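Local coordinates for exosome complex component Rrp42 (Pyrococcus abyssi, PDB 2PO1), which probably serves as a non-catalytic component of the RNA-degrading exosome, contributing to the structuring of the Rrp41 active site, at residues I39-G44 with K266-A271; A202-I207 with E217-G222; I224-D229 with Y252-A257. All coordinates share one frame; numbering follows the deposited sequence.

Contact 1: residues I39-G44 with K266-A271; sequences IEIEVG and KLILEA
I41 and A271 meet where strand 39-43 packs against helix segment 266-271, the two axes approaching to 7.8 Å and running in roughly the same direction, with a signed crossing angle of -34°. No direct hydrogen bond links the backbones. At one end a water lies between them instead: it accepts a hydrogen bond from V43 N at 2.9 Å and lies so near A271 O that this second bond is doubtful in detail.

I39, I41 and V43 point their CB atoms at the helix, and I41 carries most of the contact through two separate branches. Its CG2 branch lies against A271 CB, 3.6 Å from I41 CG2, and the same methyl of A271 also rests on the strand backbone, with A271 CB 3.5 Å from I41 O. A side chain no larger than a methyl at A271 is consistent with so close an approach. The other branch of I41 is extended, with CD1 turned out by a chi2 of 167°, and it reaches further back along the helix: I41 CD1 is 3.6 Å from I268 CG1 and 3.9 Å from L267 CB. I268 starts from a CB that faces away from the strand, yet its CG1 meets this methyl. I39 adds a methyl-to-methyl touch, I39 CD1 to L267 CD1 at 4.0 Å. V43 meets the helix backbone, its CG1 lying 3.9 Å from A271 O.

Helix 152-166 packs on the same strand side chains, I158 on I41 and A162 on V43. The result is a helix-on-sheet layer: the C-terminal part of helix 247-275 covers edge strand 39-43 of the five-stranded mixed sheet in the first 3' exoribonuclease-family domain of the RNase PH family.

Contact 2: residues A202-I207 with E217-G222; sequences AKIGNI and ELVMDG
I204 wedges between V219 and M220, and A202 lodges beside M220, so the strand supplies two bumps to the chain leaving helix 214-219. I204 CG1 sits 3.9 Å from M220 CA and also touches M220 CB, the two side chains crossing at about a right angle, while I204 CG2 meets V219 CG2 at 4.0 Å. A202 CB lies against M220 CB and SD, each 3.9 Å away. M220 CG stands between the backbone N and the carbonyl carbon (chi1 64°), and from there the extended chain carries SD past A202 CB; only the far end leads away.

Beside this apolar fit, K203 O receives the N-H groups of both D221 and G222, a classic beta bulge. The bond from D221 N to K203 O is short, 2.6 Å, and nearly straight at the acceptor (C=O...N 168°), while that from G222 N is weak. K203 N returns a bond to G222 O at 2.8 Å, completing the antiparallel hydrogen-bonded pair.

D221 points toward the strand, and its OD2 is met by G205 N at 2.8 Å, where G205 (phi 58°) takes the second place of the type II' turn from I204 to I207. The same OD2 forms a salt bridge with R15. An alanine in place of D221 would probably leave G205 N without its acceptor and R15 without its charged partner, the turn then being less firmly tied to the bulge.

Helix 13-23 covers this junction, with I19 and L22 on I204 and I18 on V219, while K203 NZ reaches E249 of helix 247-275. The bulge lies where the chain passes from helix 214-219 into strand 222-228, against the end of strand 197-204.

Contact 3: residues I224-D229 with Y252-A257; sequences ITITTD and YAVETA
I226 and A257 lie at the middle of a helix-on-sheet layer in the second domain of the RNase PH family, where helix 247-275 lies over the four-stranded antiparallel sheet that contains strand 222-228. The strand and helix axes approach to 8.2 Å at a signed crossing angle of -43°, and the CA atoms of I226 and V254 are 6.0 Å apart.

Alternate residues I224, I226 and T228 direct their CB atoms to the helix, where A253 and A257 present only methyls to the strand. I226 makes most of the contact. I226 CB and A257 CB are 3.4 Å apart, a close contact that suggests tight packing. I226 CG1 lies 4.0 Å from A253 CB, and a folded chi2 of -61° brings I226 CD1 within 4.1 Å of V254 CG2, with the side chains of I226 and V254 crossing at about a right angle. I224 extends the row, its CG2 4.0 Å from A253 CB.

V237 of strand 234-240 packs on I226, and I234 on V254. An aromatic side chain of a neighbouring subunit also packs on V254, which places this face of the helix at a subunit contact. T228 rests on F258 and A261, the next part of the helix.

Within the helix, Y252 O takes two bonds from T256, reached from opposite faces of its plane by T256 N and T256 OG1; the hydroxyl bond is 2.6 Å from T256 OG1 to Y252 O, and the same OG1 stands 3.3 Å above one face of the Y252 ring, offset toward its rim.

The three contacts trace how helix 247-275 and the two family domains are assembled. Contact 1 closes the longest loop, and contacts 2 and 3 are nested inside it, contact 2 closing before contact 3 opens. Contacts 2 and 3 adjoin in sequence, have centres 16 Å apart, and both reach the same four-stranded sheet of the second domain, through the neighbouring strands 197-204 and 222-228. Contacts 1 and 3 share helix 247-275, their centres 20 Å apart, so one continuous helix covers that sheet with its earlier turns and the five-stranded sheet of the first domain with its later ones. Contacts 1 and 2, with centres 28 Å apart, do not touch.

Contact 1: residues I39-G44 with K266-A271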
loop_
_atom_site.group_PDB
_atom_site.type_symbol
_atom_site.label_atom_id
_atom_site.label_comp_id
_atom_site.label_asym_id
_atom_site.label_seq_id
_atom_site.Cartn_x
_atom_site.Cartn_y
_atom_site.Cartn_z
ATOM N N ILE C 39 -8.562 -26.525 -27.292
ATOM C CA ILE C 39 -7.400 -26.115 -26.521
ATOM C C ILE C 39 -6.317 -25.782 -27.501
ATOM O O ILE C 39 -6.099 -26.514 -28.469
ATOM C CB ILE C 39 -6.922 -27.211 -25.577
ATOM C CG1 ILE C 39 -7.949 -27.411 -24.451
ATOM C CG2 ILE C 39 -5.628 -26.761 -24.876
ATOM C CD1 ILE C 39 -7.789 -28.758 -23.684
ATOM N N GLU C 40 -5.643 -24.675 -27.266
ATOM C CA GLU C 40 -4.441 -24.327 -28.017
ATOM C C GLU C 40 -3.345 -24.114 -27.002
ATOM O O GLU C 40 -3.522 -23.329 -26.107
ATOM C CB GLU C 40 -4.636 -23.018 -28.792
ATOM C CG GLU C 40 -5.251 -23.136 -30.169
ATOM C CD GLU C 40 -5.280 -21.774 -30.932
ATOM O OE1 GLU C 40 -6.380 -21.370 -31.394
ATOM O OE2 GLU C 40 -4.216 -21.105 -31.055
ATOM N N ILE C 41 -2.233 -24.838 -27.115
ATOM C CA ILE C 41 -1.087 -24.620 -26.226
ATOM C C ILE C 41 0.068 -24.282 -27.145
ATOM O O ILE C 41 0.320 -24.982 -28.140
ATOM C CB ILE C 41 -0.755 -25.862 -25.377
ATOM C CG1 ILE C 41 -1.966 -26.248 -24.533
ATOM C CG2 ILE C 41 0.449 -25.569 -24.455
ATOM C CD1 ILE C 41 -1.836 -27.582 -23.920
ATOM N N GLU C 42 0.696 -23.153 -26.894
ATOM C CA GLU C 42 1.859 -22.793 -27.652
ATOM C C GLU C 42 2.892 -22.301 -26.713
ATOM O O GLU C 42 2.675 -21.320 -25.995
ATOM C CB GLU C 42 1.570 -21.718 -28.680
ATOM C CG GLU C 42 2.704 -21.636 -29.719
ATOM C CD GLU C 42 2.540 -20.510 -30.702
ATOM O OE1 GLU C 42 3.497 -20.272 -31.466
ATOM O OE2 GLU C 42 1.463 -19.870 -30.721
ATOM N N VAL C 43 4.042 -22.946 -26.758
ATOM C CA VAL C 43 5.066 -22.814 -25.730
ATOM C C VAL C 43 6.248 -22.016 -26.276
ATOM O O VAL C 43 6.477 -21.988 -27.472
ATOM C CB VAL C 43 5.335 -24.251 -25.230
ATOM C CG1 VAL C 43 6.721 -24.702 -25.407
ATOM C CG2 VAL C 43 4.808 -24.428 -23.857
ATOM N N GLY C 44 6.919 -21.247 -25.438
ATOM C CA GLY C 44 8.113 -20.539 -25.889
ATOM C C GLY C 44 7.838 -19.291 -26.685
ATOM O O GLY C 44 8.679 -18.829 -27.442
ATOM N N LYS C 266 -1.109 -35.012 -22.883
ATOM C CA LYS C 266 -0.695 -35.255 -24.253
ATOM C C LYS C 266 -0.567 -33.969 -25.117
ATOM O O LYS C 266 0.371 -33.840 -25.891
ATOM C CB LYS C 266 -1.616 -36.260 -24.913
ATOM C CG LYS C 266 -1.596 -37.601 -24.245
ATOM C CD LYS C 266 -2.355 -38.622 -25.112
ATOM C CE LYS C 266 -2.705 -39.871 -24.321
ATOM N NZ LYS C 266 -1.500 -40.501 -23.735
ATOM N N LEU C 267 -1.496 -33.021 -24.972
ATOM C CA LEU C 267 -1.422 -31.772 -25.731
ATOM C C LEU C 267 -0.259 -30.899 -25.273
ATOM O O LEU C 267 0.441 -30.320 -26.096
ATOM C CB LEU C 267 -2.713 -30.971 -25.585
ATOM C CG LEU C 267 -3.895 -31.674 -26.208
ATOM C CD1 LEU C 267 -5.248 -31.017 -25.792
ATOM C CD2 LEU C 267 -3.734 -31.779 -27.759
ATOM N N ILE C 268 -0.090 -30.803 -23.955
ATOM C CA ILE C 268 1.068 -30.173 -23.377
ATOM C C ILE C 268 2.379 -30.757 -23.877
ATOM O O ILE C 268 3.234 -30.009 -24.299
ATOM C CB ILE C 268 1.055 -30.218 -21.831
ATOM C CG1 ILE C 268 -0.156 -29.429 -21.278
ATOM C CG2 ILE C 268 2.382 -29.697 -21.297
ATOM C CD1 ILE C 268 -0.407 -29.700 -19.731
ATOM N N LEU C 269 2.543 -32.080 -23.846
ATOM C CA LEU C 269 3.826 -32.647 -24.219
ATOM C C LEU C 269 4.088 -32.329 -25.700
ATOM O O LEU C 269 5.207 -32.020 -26.079
ATOM C CB LEU C 269 3.852 -34.168 -24.001
ATOM C CG LEU C 269 4.498 -34.748 -22.739
ATOM C CD1 LEU C 269 5.349 -33.704 -22.041
ATOM C CD2 LEU C 269 3.442 -35.322 -21.822
ATOM N N GLU C 270 3.019 -32.379 -26.504
ATOM C CA GLU C 270 3.052 -32.139 -27.955
ATOM C C GLU C 270 3.513 -30.689 -28.216
ATOM O O GLU C 270 4.413 -30.430 -28.996
ATOM C CB GLU C 270 1.636 -32.377 -28.479
ATOM C CG GLU C 270 1.421 -32.295 -29.982
ATOM C CD GLU C 270 0.112 -33.001 -30.457
ATOM O OE1 GLU C 270 0.040 -33.323 -31.662
ATOM O OE2 GLU C 270 -0.838 -33.242 -29.640
ATOM N N ALA C 271 2.907 -29.750 -27.527
ATOM C CA ALA C 271 3.275 -28.321 -27.661
ATOM C C ALA C 271 4.702 -28.136 -27.246
ATOM O O ALA C 271 5.458 -27.419 -27.893
ATOM C CB ALA C 271 2.391 -27.461 -26.798
HETATM O O HOH W 1 4.488 -25.162 -28.538
#

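Contact 2: residues A202-I207 with E217-G222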
loop_
_atom_site.group_PDB
_atom_site.type_symbol
_atom_site.label_atom_id
_atom_site.label_comp_id
_atom_site.label_asym_id
_atom_site.label_seq_id
_atom_site.Cartn_x
_atom_site.Cartn_y
_atom_site.Cartn_z
ATOM N N ALA C 202 -17.781 -27.234 -13.142
ATOM C CA ALA C 202 -18.815 -26.365 -12.573
ATOM C C ALA C 202 -19.959 -27.269 -12.195
ATOM O O ALA C 202 -20.336 -28.120 -12.963
ATOM C CB ALA C 202 -19.269 -25.364 -13.598
ATOM N N LYS C 203 -20.478 -27.124 -10.985
ATOM C CA LYS C 203 -21.724 -27.763 -10.669
ATOM C C LYS C 203 -22.823 -26.762 -10.986
ATOM O O LYS C 203 -22.846 -25.635 -10.444
ATOM C CB LYS C 203 -21.763 -28.169 -9.209
ATOM C CG LYS C 203 -23.098 -28.685 -8.740
ATOM C CD LYS C 203 -22.916 -29.508 -7.482
ATOM C CE LYS C 203 -24.258 -30.056 -7.021
ATOM N NZ LYS C 203 -24.015 -30.909 -5.824
ATOM N N ILE C 204 -23.708 -27.161 -11.893
ATOM C CA ILE C 204 -24.898 -26.377 -12.269
ATOM C C ILE C 204 -26.125 -27.237 -12.016
ATOM O O ILE C 204 -26.342 -28.238 -12.697
ATOM C CB ILE C 204 -24.823 -25.949 -13.737
ATOM C CG1 ILE C 204 -23.466 -25.283 -14.007
ATOM C CG2 ILE C 204 -26.023 -25.073 -14.108
ATOM C CD1 ILE C 204 -23.213 -24.869 -15.476
ATOM N N GLY C 205 -26.906 -26.861 -11.009
ATOM C CA GLY C 205 -27.934 -27.743 -10.490
ATOM C C GLY C 205 -27.294 -29.044 -10.029
ATOM O O GLY C 205 -26.365 -29.039 -9.219
ATOM N N ASN C 206 -27.767 -30.165 -10.555
ATOM C CA ASN C 206 -27.251 -31.457 -10.129
ATOM C C ASN C 206 -26.276 -32.042 -11.126
ATOM O O ASN C 206 -26.035 -33.239 -11.151
ATOM C CB ASN C 206 -28.396 -32.414 -9.822
ATOM C CG ASN C 206 -29.012 -32.130 -8.468
ATOM O OD1 ASN C 206 -28.397 -31.475 -7.611
ATOM N ND2 ASN C 206 -30.236 -32.605 -8.266
ATOM N N ILE C 207 -25.699 -31.174 -11.925
ATOM C CA ILE C 207 -24.885 -31.609 -13.029
ATOM C C ILE C 207 -23.516 -30.935 -12.962
ATOM O O ILE C 207 -23.422 -29.701 -12.823
ATOM C CB ILE C 207 -25.576 -31.230 -14.351
ATOM C CG1 ILE C 207 -26.739 -32.166 -14.632
ATOM C CG2 ILE C 207 -24.610 -31.345 -15.475
ATOM C CD1 ILE C 207 -27.762 -31.562 -15.557
ATOM N N GLU C 217 -19.871 -20.324 -15.800
ATOM C CA GLU C 217 -19.435 -19.844 -14.479
ATOM C C GLU C 217 -20.394 -18.834 -13.933
ATOM O O GLU C 217 -20.635 -18.782 -12.732
ATOM C CB GLU C 217 -18.064 -19.257 -14.532
ATOM C CG GLU C 217 -16.983 -20.280 -14.787
ATOM C CD GLU C 217 -15.641 -19.635 -15.005
ATOM O OE1 GLU C 217 -15.575 -18.435 -15.289
ATOM O OE2 GLU C 217 -14.637 -20.344 -14.888
ATOM N N LEU C 218 -20.979 -18.039 -14.809
ATOM C CA LEU C 218 -21.994 -17.079 -14.363
ATOM C C LEU C 218 -23.192 -17.715 -13.697
ATOM O O LEU C 218 -23.767 -17.138 -12.793
ATOM C CB LEU C 218 -22.395 -16.104 -15.467
ATOM C CG LEU C 218 -21.262 -15.157 -15.864
ATOM C CD1 LEU C 218 -21.630 -14.375 -17.118
ATOM C CD2 LEU C 218 -20.851 -14.171 -14.730
ATOM N N VAL C 219 -23.553 -18.934 -14.084
ATOM C CA VAL C 219 -24.722 -19.564 -13.528
ATOM C C VAL C 219 -24.420 -20.748 -12.605
ATOM O O VAL C 219 -25.331 -21.351 -12.077
ATOM C CB VAL C 219 -25.666 -20.026 -14.669
ATOM C CG1 VAL C 219 -25.753 -18.938 -15.754
ATOM C CG2 VAL C 219 -25.218 -21.342 -15.247
ATOM N N MET C 220 -23.153 -21.093 -12.392
ATOM C CA MET C 220 -22.872 -22.290 -11.652
ATOM C C MET C 220 -23.210 -22.125 -10.183
ATOM O O MET C 220 -23.243 -21.016 -9.642
ATOM C CB MET C 220 -21.390 -22.676 -11.800
ATOM C CG MET C 220 -20.457 -21.669 -11.208
ATOM S SD MET C 220 -18.789 -22.166 -11.444
ATOM C CE MET C 220 -18.040 -20.681 -10.777
ATOM N N ASP C 221 -23.410 -23.251 -9.536
ATOM C CA ASP C 221 -23.627 -23.254 -8.123
ATOM C C ASP C 221 -22.303 -23.220 -7.437
ATOM O O ASP C 221 -22.118 -22.498 -6.474
ATOM C CB ASP C 221 -24.390 -24.513 -7.738
ATOM C CG ASP C 221 -25.827 -24.395 -8.084
ATOM O OD1 ASP C 221 -26.462 -23.446 -7.587
ATOM O OD2 ASP C 221 -26.305 -25.180 -8.896
ATOM N N GLY C 222 -21.358 -23.977 -7.962
ATOM C CA GLY C 222 -20.066 -24.130 -7.302
ATOM C C GLY C 222 -19.120 -24.781 -8.277
ATOM O O GLY C 222 -19.483 -25.048 -9.418
#

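Contact 3: residues I224-D229 with Y252-A257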
loop_
_atom_site.group_PDB
_atom_site.type_symbol
_atom_site.label_atom_id
_atom_site.label_comp_id
_atom_site.label_asym_id
_atom_site.label_seq_id
_atom_site.Cartn_x
_atom_site.Cartn_y
_atom_site.Cartn_z
ATOM N N ILE C 224 -15.239 -27.187 -8.659
ATOM C CA ILE C 224 -14.252 -27.993 -7.976
ATOM C C ILE C 224 -13.161 -28.258 -8.956
ATOM O O ILE C 224 -13.419 -28.514 -10.134
ATOM C CB ILE C 224 -14.848 -29.375 -7.380
ATOM C CG1 ILE C 224 -13.788 -30.059 -6.499
ATOM C CG2 ILE C 224 -15.323 -30.281 -8.484
ATOM C CD1 ILE C 224 -14.317 -31.149 -5.592
ATOM N N THR C 225 -11.930 -28.118 -8.473
ATOM C CA THR C 225 -10.768 -28.350 -9.309
ATOM C C THR C 225 -10.018 -29.493 -8.695
ATOM O O THR C 225 -9.825 -29.513 -7.478
ATOM C CB THR C 225 -9.855 -27.127 -9.329
ATOM O OG1 THR C 225 -10.476 -26.074 -10.077
ATOM C CG2 THR C 225 -8.530 -27.490 -9.943
ATOM N N ILE C 226 -9.714 -30.486 -9.534
ATOM C CA ILE C 226 -8.867 -31.627 -9.198
ATOM C C ILE C 226 -7.620 -31.581 -10.060
ATOM O O ILE C 226 -7.712 -31.644 -11.282
ATOM C CB ILE C 226 -9.560 -33.008 -9.559
ATOM C CG1 ILE C 226 -11.048 -33.020 -9.157
ATOM C CG2 ILE C 226 -8.788 -34.142 -8.969
ATOM C CD1 ILE C 226 -11.251 -32.828 -7.636
ATOM N N THR C 227 -6.458 -31.524 -9.433
ATOM C CA THR C 227 -5.215 -31.509 -10.141
ATOM C C THR C 227 -4.478 -32.809 -9.941
ATOM O O THR C 227 -4.251 -33.229 -8.806
ATOM C CB THR C 227 -4.323 -30.370 -9.591
ATOM O OG1 THR C 227 -5.031 -29.155 -9.714
ATOM C CG2 THR C 227 -2.998 -30.302 -10.347
ATOM N N THR C 228 -4.118 -33.461 -11.038
ATOM C CA THR C 228 -3.567 -34.780 -10.976
ATOM C C THR C 228 -2.359 -34.846 -11.891
ATOM O O THR C 228 -2.291 -34.095 -12.867
ATOM C CB THR C 228 -4.593 -35.850 -11.399
ATOM O OG1 THR C 228 -4.970 -35.616 -12.748
ATOM C CG2 THR C 228 -5.818 -35.762 -10.526
ATOM N N ASP C 229 -1.427 -35.757 -11.589
ATOM C CA ASP C 229 -0.271 -35.987 -12.481
ATOM C C ASP C 229 -0.339 -37.334 -13.185
ATOM O O ASP C 229 -1.293 -38.090 -12.960
ATOM C CB ASP C 229 1.075 -35.824 -11.750
ATOM C CG ASP C 229 1.254 -36.799 -10.621
ATOM O OD1 ASP C 229 1.964 -36.412 -9.669
ATOM O OD2 ASP C 229 0.726 -37.951 -10.653
ATOM N N TYR C 252 -16.604 -38.728 -8.705
ATOM C CA TYR C 252 -16.761 -38.536 -10.141
ATOM C C TYR C 252 -15.767 -37.522 -10.689
ATOM O O TYR C 252 -15.148 -37.748 -11.726
ATOM C CB TYR C 252 -18.207 -38.047 -10.452
ATOM C CG TYR C 252 -18.330 -37.511 -11.859
ATOM C CD1 TYR C 252 -18.208 -36.142 -12.104
ATOM C CD2 TYR C 252 -18.488 -38.379 -12.953
ATOM C CE1 TYR C 252 -18.269 -35.650 -13.341
ATOM C CE2 TYR C 252 -18.583 -37.885 -14.224
ATOM C CZ TYR C 252 -18.445 -36.509 -14.409
ATOM O OH TYR C 252 -18.504 -35.937 -15.645
ATOM N N ALA C 253 -15.637 -36.374 -10.008
ATOM C CA ALA C 253 -14.770 -35.326 -10.472
ATOM C C ALA C 253 -13.318 -35.863 -10.497
ATOM O O ALA C 253 -12.560 -35.610 -11.443
ATOM C CB ALA C 253 -14.861 -34.119 -9.509
ATOM N N VAL C 254 -12.931 -36.603 -9.450
ATOM C CA VAL C 254 -11.533 -37.034 -9.324
ATOM C C VAL C 254 -11.239 -37.943 -10.494
ATOM O O VAL C 254 -10.269 -37.771 -11.258
ATOM C CB VAL C 254 -11.295 -37.820 -8.015
ATOM C CG1 VAL C 254 -9.942 -38.437 -8.074
ATOM C CG2 VAL C 254 -11.361 -36.879 -6.798
ATOM N N GLU C 255 -12.135 -38.887 -10.672
ATOM C CA GLU C 255 -11.942 -39.862 -11.693
ATOM C C GLU C 255 -11.911 -39.256 -13.103
ATOM O O GLU C 255 -11.029 -39.541 -13.903
ATOM C CB GLU C 255 -12.999 -40.936 -11.500
ATOM C CG GLU C 255 -13.123 -41.804 -12.604
ATOM C CD GLU C 255 -13.592 -43.151 -12.154
ATOM O OE1 GLU C 255 -13.888 -43.301 -10.941
ATOM O OE2 GLU C 255 -13.646 -44.052 -13.023
ATOM N N THR C 256 -12.868 -38.393 -13.392
ATOM C CA THR C 256 -12.957 -37.718 -14.663
ATOM C C THR C 256 -11.799 -36.778 -14.904
ATOM O O THR C 256 -11.362 -36.675 -16.016
ATOM C CB THR C 256 -14.245 -36.902 -14.697
ATOM O OG1 THR C 256 -15.292 -37.783 -14.368
ATOM C CG2 THR C 256 -14.486 -36.309 -16.065
ATOM N N ALA C 257 -11.343 -36.064 -13.862
ATOM C CA ALA C 257 -10.110 -35.277 -13.853
ATOM C C ALA C 257 -8.900 -36.023 -14.426
ATOM O O ALA C 257 -8.211 -35.506 -15.323
ATOM C CB ALA C 257 -9.798 -34.858 -12.431
#